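Local atomic coordinates of uncharacterized protein (PDB entry 3B48), a protein that probably serves as the homodimeric DhaM subunit of a dihydroxyacetone kinase complex, passing phosphoryl groups from phosphoenolpyruvate, by way of histidines, towards dihydroxyacetone. Residues D7-K15 with L47-I58; V98-S109 with I122-K132. All coordinates share one frame; numbering follows the deposited sequence.

Contact 1: D7-K15 with L47-I58; sequences DILLVSHSK and LGSDPMKIIDTI
His-13 lays the face of its imidazole over the backbone of Gly-48, whose CA sits 3.7 Å from the ring centroid, close to the ring normal: a CH-pi contact. Followed outward, His-13 CB and CG both meet Gly-48 N, and ND1, CD2, CE1 and NE2 gather round Gly-48 CA. CG stands anti to the carbonyl carbon (chi1 -83°), which turns the ring onto the glycine, and NE2 finishes in a hydrogen bond with Ser-75. Glycine suits this place because its backbone angles would jam a side chain against the preceding carbonyl. In the adjacent backbone, Gly-48 N donates to His-13 O over 3.1 Å, in the carbonyl plane and on a lone pair. Ser-49 OG makes a weak bond to Ser-12 O, while Ser-12 OG accepts from Ser-14 N in an ST turn and also pairs with Asp-72.

Farther along, branched aliphatic residues fill the gap between strand and helix. Leu-9 CD2 lies 3.6 Å from Ile-58 CD1 and 3.7 Å from Ile-54 CG2, and the side chains of Val-11 and Ile-54 cross at about a right angle, CG2 against CD1. Helix 51-58 runs nearly antiparallel to strand 7-11, in the crossover from strand 35-38 to strand 66-71 that passes over 6-11 in this EIIA-Man-type domain. Helix 75-84 lies against both, Ser-80 on Val-11 and Ala-83 on Ile-55, and Met-24 of the second subunit touches His-13.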
loop_
_atom_site.group_PDB
_atom_site.type_symbol
_atom_site.label_atom_id
_atom_site.label_comp_id
_atom_site.label_asym_id
_atom_site.label_seq_id
_atom_site.Cartn_x
_atom_site.Cartn_y
_atom_site.Cartn_z
ATOM N N ASP B 7 -0.535 16.129 -9.114
ATOM C CA ASP B 7 0.046 15.772 -7.834
ATOM C C ASP B 7 -0.662 14.546 -7.294
ATOM O O ASP B 7 -1.891 14.389 -7.463
ATOM C CB ASP B 7 -0.092 16.913 -6.827
ATOM C CG ASP B 7 0.588 18.181 -7.279
ATOM O OD1 ASP B 7 0.277 18.643 -8.393
ATOM O OD2 ASP B 7 1.405 18.742 -6.508
ATOM N N ILE B 8 0.132 13.685 -6.656
ATOM C CA ILE B 8 -0.360 12.542 -5.909
ATOM C C ILE B 8 -0.245 12.816 -4.425
ATOM O O ILE B 8 0.849 13.068 -3.885
ATOM C CB ILE B 8 0.414 11.251 -6.242
ATOM C CG1 ILE B 8 0.150 10.818 -7.689
ATOM C CG2 ILE B 8 0.053 10.131 -5.251
ATOM C CD1 ILE B 8 1.145 9.837 -8.215
ATOM N N LEU B 9 -1.386 12.759 -3.761
ATOM C CA LEU B 9 -1.433 12.989 -2.316
ATOM C C LEU B 9 -1.775 11.666 -1.641
ATOM O O LEU B 9 -2.815 11.024 -1.949
ATOM C CB LEU B 9 -2.432 14.096 -1.935
ATOM C CG LEU B 9 -2.288 15.571 -2.366
ATOM C CD1 LEU B 9 -2.377 15.789 -3.908
ATOM C CD2 LEU B 9 -3.369 16.389 -1.629
ATOM N N LEU B 10 -0.855 11.289 -0.749
ATOM C CA LEU B 10 -0.809 10.008 -0.076
ATOM C C LEU B 10 -1.200 10.208 1.384
ATOM O O LEU B 10 -0.425 10.781 2.165
ATOM C CB LEU B 10 0.624 9.436 -0.128
ATOM C CG LEU B 10 1.301 9.317 -1.508
ATOM C CD1 LEU B 10 2.770 8.992 -1.303
ATOM C CD2 LEU B 10 0.638 8.215 -2.252
ATOM N N VAL B 11 -2.390 9.722 1.735
ATOM C CA VAL B 11 -2.924 9.819 3.110
ATOM C C VAL B 11 -2.905 8.468 3.855
ATOM O O VAL B 11 -3.256 7.450 3.310
ATOM C CB VAL B 11 -4.324 10.445 3.110
ATOM C CG1 VAL B 11 -4.735 10.831 4.527
ATOM C CG2 VAL B 11 -4.326 11.656 2.133
ATOM N N SER B 12 -2.426 8.480 5.096
ATOM C CA SER B 12 -2.357 7.255 5.869
ATOM C C SER B 12 -2.332 7.649 7.315
ATOM O O SER B 12 -2.064 8.794 7.598
ATOM C CB SER B 12 -1.072 6.480 5.499
ATOM O OG SER B 12 -0.965 5.247 6.192
ATOM N N HIS B 13 -2.592 6.714 8.232
ATOM C CA HIS B 13 -2.137 6.892 9.625
ATOM C C HIS B 13 -0.616 6.991 9.762
ATOM O O HIS B 13 -0.128 7.684 10.604
ATOM C CB HIS B 13 -2.625 5.754 10.517
ATOM C CG HIS B 13 -4.020 5.932 11.007
ATOM N ND1 HIS B 13 -4.426 5.516 12.256
ATOM C CD2 HIS B 13 -5.102 6.497 10.426
ATOM C CE1 HIS B 13 -5.702 5.811 12.419
ATOM N NE2 HIS B 13 -6.134 6.407 11.320
ATOM N N SER B 14 0.115 6.280 8.915
ATOM C CA SER B 14 1.563 6.105 9.065
ATOM C C SER B 14 2.282 7.045 8.125
ATOM O O SER B 14 2.077 6.989 6.910
ATOM C CB SER B 14 1.939 4.633 8.769
ATOM O OG SER B 14 3.332 4.387 8.641
ATOM N N LYS B 15 3.105 7.919 8.712
ATOM C CA LYS B 15 4.028 8.768 7.969
ATOM C C LYS B 15 5.135 7.891 7.383
ATOM O O LYS B 15 5.651 8.173 6.300
ATOM C CB LYS B 15 4.602 9.896 8.844
ATOM C CG LYS B 15 5.604 10.814 8.083
ATOM C CD LYS B 15 5.982 12.094 8.880
ATOM C CE LYS B 15 7.314 12.737 8.429
ATOM N NZ LYS B 15 7.232 13.461 7.107
ATOM N N LEU B 47 0.675 8.340 14.695
ATOM C CA LEU B 47 -0.233 7.508 13.894
ATOM C C LEU B 47 -1.633 8.133 13.926
ATOM O O LEU B 47 -2.220 8.280 15.000
ATOM C CB LEU B 47 -0.273 6.045 14.392
ATOM C CG LEU B 47 0.963 5.162 14.097
ATOM C CD1 LEU B 47 1.127 4.009 15.118
ATOM C CD2 LEU B 47 0.968 4.634 12.680
ATOM N N GLY B 48 -2.141 8.520 12.757
ATOM C CA GLY B 48 -3.439 9.172 12.650
ATOM C C GLY B 48 -3.498 10.040 11.409
ATOM O O GLY B 48 -2.509 10.179 10.694
ATOM N N SER B 49 -4.651 10.622 11.118
ATOM C CA SER B 49 -4.722 11.471 9.933
ATOM C C SER B 49 -5.306 12.853 10.196
ATOM O O SER B 49 -6.180 12.998 11.028
ATOM C CB SER B 49 -5.471 10.752 8.811
ATOM O OG SER B 49 -4.619 9.730 8.313
ATOM N N ASP B 50 -4.810 13.855 9.468
ATOM C CA ASP B 50 -5.270 15.232 9.581
ATOM C C ASP B 50 -5.694 15.711 8.198
ATOM O O ASP B 50 -4.866 15.773 7.284
ATOM C CB ASP B 50 -4.160 16.133 10.146
ATOM C CG ASP B 50 -4.639 17.549 10.459
ATOM O OD1 ASP B 50 -5.800 17.865 10.154
ATOM O OD2 ASP B 50 -3.857 18.351 11.027
ATOM N N PRO B 51 -6.996 16.063 8.032
ATOM C CA PRO B 51 -7.469 16.592 6.734
ATOM C C PRO B 51 -6.834 17.940 6.364
ATOM O O PRO B 51 -6.769 18.282 5.200
ATOM C CB PRO B 51 -8.977 16.736 6.944
ATOM C CG PRO B 51 -9.144 16.816 8.443
ATOM C CD PRO B 51 -8.076 15.986 9.032
HETATM N N MSE B 52 -6.382 18.690 7.360
HETATM C CA MSE B 52 -5.762 19.992 7.144
HETATM C C MSE B 52 -4.406 19.893 6.414
HETATM O O MSE B 52 -3.942 20.848 5.828
HETATM C CB MSE B 52 -5.634 20.724 8.478
HETATM C CG MSE B 52 -5.728 22.254 8.380
HETATM SE SE MSE B 52 -7.464 22.882 7.701
HETATM C CE MSE B 52 -8.614 22.233 9.134
ATOM N N LYS B 53 -3.800 18.716 6.406
ATOM C CA LYS B 53 -2.559 18.484 5.601
ATOM C C LYS B 53 -2.827 18.527 4.094
ATOM O O LYS B 53 -2.072 19.141 3.351
ATOM C CB LYS B 53 -1.851 17.180 6.030
ATOM C CG LYS B 53 -1.372 17.259 7.482
ATOM C CD LYS B 53 -0.711 15.977 7.934
ATOM C CE LYS B 53 0.798 16.077 7.865
ATOM N NZ LYS B 53 1.409 14.754 8.154
ATOM N N ILE B 54 -3.942 17.902 3.702
ATOM C CA ILE B 54 -4.487 17.934 2.357
ATOM C C ILE B 54 -4.899 19.357 1.965
ATOM O O ILE B 54 -4.436 19.866 0.942
ATOM C CB ILE B 54 -5.716 16.977 2.224
ATOM C CG1 ILE B 54 -5.382 15.577 2.769
ATOM C CG2 ILE B 54 -6.178 16.894 0.783
ATOM C CD1 ILE B 54 -6.536 14.535 2.798
ATOM N N ILE B 55 -5.740 20.007 2.797
ATOM C CA ILE B 55 -6.193 21.370 2.546
ATOM C C ILE B 55 -5.008 22.324 2.347
ATOM O O ILE B 55 -4.918 22.986 1.316
ATOM C CB ILE B 55 -7.142 21.950 3.669
ATOM C CG1 ILE B 55 -8.316 21.018 4.027
ATOM C CG2 ILE B 55 -7.657 23.383 3.307
ATOM C CD1 ILE B 55 -9.193 20.679 2.896
ATOM N N ASP B 56 -4.124 22.426 3.340
ATOM C CA ASP B 56 -2.923 23.250 3.210
ATOM C C ASP B 56 -2.102 22.911 1.945
ATOM O O ASP B 56 -1.681 23.802 1.232
ATOM C CB ASP B 56 -2.043 23.102 4.442
ATOM C CG ASP B 56 -2.628 23.769 5.682
ATOM O OD1 ASP B 56 -3.376 24.782 5.570
ATOM O OD2 ASP B 56 -2.313 23.272 6.786
ATOM N N THR B 57 -1.886 21.625 1.673
ATOM C CA THR B 57 -1.175 21.203 0.469
ATOM C C THR B 57 -1.827 21.741 -0.804
ATOM O O THR B 57 -1.151 22.370 -1.617
ATOM C CB THR B 57 -1.024 19.666 0.432
ATOM O OG1 THR B 57 -0.283 19.241 1.590
ATOM C CG2 THR B 57 -0.316 19.239 -0.811
ATOM N N ILE B 58 -3.135 21.535 -0.958
ATOM C CA ILE B 58 -3.875 22.134 -2.080
ATOM C C ILE B 58 -3.817 23.676 -2.095
ATOM O O ILE B 58 -3.634 24.291 -3.140
ATOM C CB ILE B 58 -5.370 21.728 -2.097
ATOM C CG1 ILE B 58 -5.600 20.211 -1.940
ATOM C CG2 ILE B 58 -6.129 22.420 -3.264
ATOM C CD1 ILE B 58 -4.939 19.362 -2.895
#

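Contact 2: V98-S109 with I122-K132; sequences VDAPLVEGAFAS and ILAEAQNAGKK
An antiparallel helix pair at the C-terminal end of this EIIA-Man-type domain brings helix 102-109 against helix 122-127, their axes 7.5 Å apart at an angle of 150°. Small residues permit so close an approach. Gly-105 lies with its CA 3.9 Å from Ala-126 CA, and a side chain on this glycine would clash with Pro-101 O. Ala-126 turns its methyl into the interface, where CB rests 3.3 Å from Gly-105 O and meets Val-98 CG1 and Ala-100 CB as well. Just past the helix, the Ala-129 methyl sits 3.3 Å from Glu-104 O and touches the methyl of Ala-108.

Where helix 122-127 passes Val-98, the branched chains of Val-98 and Leu-123 cross obliquely, CG2 to CD2 at 3.7 Å. At the same end, compact Ser-109 makes a weak hydrogen bond through OG to Ile-122 O. Beyond helix 122-127 the chain passes Pro-101, whose CG lies over the backbone of Gly-130, where even a CB would be tight.

This part of the contact also faces the second subunit: Pro-101 and Val-103 each pack on their own counterparts there. Glu-104 bends at chi2 (91°), bringing its carboxylate to Lys-132, and its OE2 also accepts from Leu-102 N of the second subunit. Lys-132 NZ in turn has Asp-72 of the second subunit as its stronger partner. Within the chain, Lys-132 NZ forms a salt bridge with Glu-104 OE2 at 3.1 Å, on the anti side and 30° out of the carboxylate plane, though the exact placing of the lysine tip is doubtful.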
loop_
_atom_site.group_PDB
_atom_site.type_symbol
_atom_site.label_atom_id
_atom_site.label_comp_id
_atom_site.label_asym_id
_atom_site.label_seq_id
_atom_site.Cartn_x
_atom_site.Cartn_y
_atom_site.Cartn_z
ATOM N N VAL B 98 -9.267 8.848 -5.418
ATOM C CA VAL B 98 -9.020 7.748 -6.328
ATOM C C VAL B 98 -9.358 6.465 -5.621
ATOM O O VAL B 98 -8.708 6.088 -4.646
ATOM C CB VAL B 98 -7.574 7.706 -6.890
ATOM C CG1 VAL B 98 -7.517 6.837 -8.166
ATOM C CG2 VAL B 98 -7.058 9.098 -7.188
ATOM N N ASP B 99 -10.406 5.802 -6.101
ATOM C CA ASP B 99 -10.819 4.536 -5.512
ATOM C C ASP B 99 -9.851 3.444 -5.939
ATOM O O ASP B 99 -10.107 2.682 -6.870
ATOM C CB ASP B 99 -12.246 4.192 -5.902
ATOM C CG ASP B 99 -12.906 3.297 -4.887
ATOM O OD1 ASP B 99 -12.192 2.485 -4.267
ATOM O OD2 ASP B 99 -14.130 3.404 -4.696
ATOM N N ALA B 100 -8.731 3.373 -5.221
ATOM C CA ALA B 100 -7.604 2.514 -5.590
ATOM C C ALA B 100 -6.750 2.241 -4.360
ATOM O O ALA B 100 -6.714 3.072 -3.450
ATOM C CB ALA B 100 -6.752 3.190 -6.697
ATOM N N PRO B 101 -6.034 1.094 -4.336
ATOM C CA PRO B 101 -5.199 0.870 -3.169
ATOM C C PRO B 101 -4.067 1.872 -3.139
ATOM O O PRO B 101 -3.651 2.368 -4.192
ATOM C CB PRO B 101 -4.679 -0.558 -3.340
ATOM C CG PRO B 101 -4.869 -0.908 -4.754
ATOM C CD PRO B 101 -5.924 0.004 -5.325
ATOM N N LEU B 102 -3.605 2.169 -1.921
ATOM C CA LEU B 102 -2.659 3.213 -1.659
ATOM C C LEU B 102 -1.314 3.092 -2.435
ATOM O O LEU B 102 -0.967 4.006 -3.214
ATOM C CB LEU B 102 -2.430 3.350 -0.138
ATOM C CG LEU B 102 -1.429 4.421 0.300
ATOM C CD1 LEU B 102 -1.838 5.880 -0.101
ATOM C CD2 LEU B 102 -1.127 4.338 1.767
ATOM N N VAL B 103 -0.549 2.019 -2.190
ATOM C CA VAL B 103 0.763 1.852 -2.838
ATOM C C VAL B 103 0.613 1.660 -4.362
ATOM O O VAL B 103 1.152 2.445 -5.171
ATOM C CB VAL B 103 1.592 0.663 -2.229
ATOM C CG1 VAL B 103 2.954 0.518 -2.975
ATOM C CG2 VAL B 103 1.824 0.864 -0.727
ATOM N N GLU B 104 -0.136 0.624 -4.724
ATOM C CA GLU B 104 -0.300 0.231 -6.102
ATOM C C GLU B 104 -1.057 1.235 -6.954
ATOM O O GLU B 104 -0.667 1.477 -8.078
ATOM C CB GLU B 104 -0.908 -1.169 -6.210
ATOM C CG GLU B 104 -0.086 -2.269 -5.486
ATOM C CD GLU B 104 -0.525 -2.488 -4.020
ATOM O OE1 GLU B 104 -1.168 -1.602 -3.399
ATOM O OE2 GLU B 104 -0.236 -3.564 -3.489
ATOM N N GLY B 105 -2.130 1.824 -6.438
ATOM C CA GLY B 105 -2.812 2.924 -7.147
ATOM C C GLY B 105 -1.886 4.092 -7.461
ATOM O O GLY B 105 -1.752 4.505 -8.622
ATOM N N ALA B 106 -1.205 4.597 -6.432
ATOM C CA ALA B 106 -0.291 5.748 -6.601
ATOM C C ALA B 106 0.814 5.475 -7.646
ATOM O O ALA B 106 1.121 6.328 -8.501
ATOM C CB ALA B 106 0.313 6.122 -5.246
ATOM N N PHE B 107 1.406 4.280 -7.576
ATOM C CA PHE B 107 2.499 3.930 -8.463
ATOM C C PHE B 107 1.963 3.886 -9.880
ATOM O O PHE B 107 2.603 4.406 -10.795
ATOM C CB PHE B 107 3.185 2.592 -8.071
ATOM C CG PHE B 107 4.140 2.064 -9.129
ATOM C CD1 PHE B 107 5.467 2.521 -9.198
ATOM C CD2 PHE B 107 3.702 1.156 -10.090
ATOM C CE1 PHE B 107 6.325 2.069 -10.200
ATOM C CE2 PHE B 107 4.587 0.670 -11.076
ATOM C CZ PHE B 107 5.894 1.140 -11.118
ATOM N N ALA B 108 0.801 3.242 -10.055
ATOM C CA ALA B 108 0.108 3.201 -11.351
ATOM C C ALA B 108 -0.236 4.620 -11.851
ATOM O O ALA B 108 0.113 4.979 -12.982
ATOM C CB ALA B 108 -1.119 2.355 -11.268
ATOM N N SER B 109 -0.879 5.450 -11.019
ATOM C CA SER B 109 -1.072 6.853 -11.431
ATOM C C SER B 109 0.248 7.499 -11.850
ATOM O O SER B 109 0.317 8.098 -12.887
ATOM C CB SER B 109 -1.792 7.684 -10.361
ATOM O OG SER B 109 -3.164 7.326 -10.344
ATOM N N ILE B 122 -5.027 8.163 -16.490
ATOM C CA ILE B 122 -4.260 8.185 -15.243
ATOM C C ILE B 122 -5.128 7.681 -14.091
ATOM O O ILE B 122 -4.671 6.914 -13.254
ATOM C CB ILE B 122 -3.633 9.583 -15.005
ATOM C CG1 ILE B 122 -2.492 9.813 -16.023
ATOM C CG2 ILE B 122 -3.145 9.765 -13.544
ATOM C CD1 ILE B 122 -2.113 11.276 -16.246
ATOM N N LEU B 123 -6.396 8.063 -14.083
ATOM C CA LEU B 123 -7.305 7.620 -13.034
ATOM C C LEU B 123 -7.725 6.169 -13.201
ATOM O O LEU B 123 -7.891 5.452 -12.209
ATOM C CB LEU B 123 -8.537 8.547 -12.923
ATOM C CG LEU B 123 -8.336 9.915 -12.229
ATOM C CD1 LEU B 123 -9.524 10.864 -12.411
ATOM C CD2 LEU B 123 -8.003 9.758 -10.747
ATOM N N ALA B 124 -7.885 5.724 -14.449
ATOM C CA ALA B 124 -8.326 4.364 -14.700
ATOM C C ALA B 124 -7.254 3.351 -14.313
ATOM O O ALA B 124 -7.561 2.322 -13.708
ATOM C CB ALA B 124 -8.781 4.180 -16.156
ATOM N N GLU B 125 -5.998 3.656 -14.633
ATOM C CA GLU B 125 -4.892 2.736 -14.314
ATOM C C GLU B 125 -4.797 2.436 -12.815
ATOM O O GLU B 125 -4.776 1.264 -12.425
ATOM C CB GLU B 125 -3.552 3.236 -14.862
ATOM C CG GLU B 125 -3.404 3.091 -16.370
ATOM C CD GLU B 125 -4.025 1.804 -16.887
ATOM O OE1 GLU B 125 -3.494 0.719 -16.545
ATOM O OE2 GLU B 125 -5.041 1.882 -17.624
ATOM N N ALA B 126 -4.767 3.490 -11.990
ATOM C CA ALA B 126 -4.768 3.353 -10.523
ATOM C C ALA B 126 -5.930 2.489 -10.008
ATOM O O ALA B 126 -5.714 1.492 -9.324
ATOM C CB ALA B 126 -4.788 4.723 -9.879
ATOM N N GLN B 127 -7.153 2.869 -10.370
ATOM C CA GLN B 127 -8.377 2.128 -10.047
ATOM C C GLN B 127 -8.320 0.632 -10.412
ATOM O O GLN B 127 -9.112 -0.169 -9.917
ATOM C CB GLN B 127 -9.585 2.808 -10.715
ATOM C CG GLN B 127 -9.851 4.199 -10.134
ATOM C CD GLN B 127 -10.913 4.988 -10.856
ATOM O OE1 GLN B 127 -11.452 4.553 -11.879
ATOM N NE2 GLN B 127 -11.235 6.164 -10.319
ATOM N N ASN B 128 -7.363 0.274 -11.263
ATOM C CA ASN B 128 -7.172 -1.105 -11.718
ATOM C C ASN B 128 -6.035 -1.888 -11.038
ATOM O O ASN B 128 -5.817 -3.048 -11.398
ATOM C CB ASN B 128 -6.955 -1.113 -13.239
ATOM C CG ASN B 128 -8.270 -1.055 -14.035
ATOM O OD1 ASN B 128 -9.388 -1.133 -13.485
ATOM N ND2 ASN B 128 -8.130 -0.918 -15.348
ATOM N N ALA B 129 -5.370 -1.269 -10.050
ATOM C CA ALA B 129 -3.985 -1.626 -9.567
ATOM C C ALA B 129 -3.675 -2.802 -8.578
ATOM O O ALA B 129 -2.617 -3.462 -8.688
ATOM C CB ALA B 129 -3.273 -0.364 -9.075
ATOM N N GLY B 130 -4.533 -3.037 -7.598
ATOM C CA GLY B 130 -4.175 -3.958 -6.494
ATOM C C GLY B 130 -3.755 -5.426 -6.716
ATOM O O GLY B 130 -3.181 -6.045 -5.819
ATOM N N LYS B 131 -4.037 -6.005 -7.883
ATOM C CA LYS B 131 -3.831 -7.454 -8.039
ATOM C C LYS B 131 -2.506 -7.816 -8.706
ATOM O O LYS B 131 -1.824 -6.981 -9.317
ATOM C CB LYS B 131 -5.009 -8.132 -8.743
ATOM C CG LYS B 131 -6.357 -7.606 -8.315
ATOM C CD LYS B 131 -7.014 -8.491 -7.296
ATOM C CE LYS B 131 -8.507 -8.239 -7.309
ATOM N NZ LYS B 131 -9.154 -8.778 -6.092
ATOM N N LYS B 132 -2.162 -9.088 -8.584
ATOM C CA LYS B 132 -0.797 -9.553 -8.804
ATOM C C LYS B 132 -0.771 -10.770 -9.726
ATOM O O LYS B 132 0.310 -11.215 -10.116
ATOM C CB LYS B 132 -0.144 -9.931 -7.455
ATOM C CG LYS B 132 -0.543 -9.079 -6.198
ATOM C CD LYS B 132 0.162 -7.781 -6.192
ATOM C CE LYS B 132 -0.550 -6.749 -5.370
ATOM N NZ LYS B 132 -0.261 -5.456 -5.973
#

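From the N terminus, strand 6-11 enters the sheet first, and contact 1 closes a loop through helix 15-27 and strand 35-38 when helix 51-60 returns against it. Only after that loop is shut does the chain add strands 66-71 and 95-97 and open contact 2, a shorter loop joining helix 102-113 to helix 119-127 and the C-terminal tail. The two loops are therefore in series, neither nested nor crossed, with centres about 18 Å apart on opposite sides of the chain's centre. They nevertheless meet across strand 6-11: Leu-10 CD2 lies 3.7 Å from Ala-106 CB, and Ile-8 CD1 packs on Ala-106 O. Both contacts touch the second subunit.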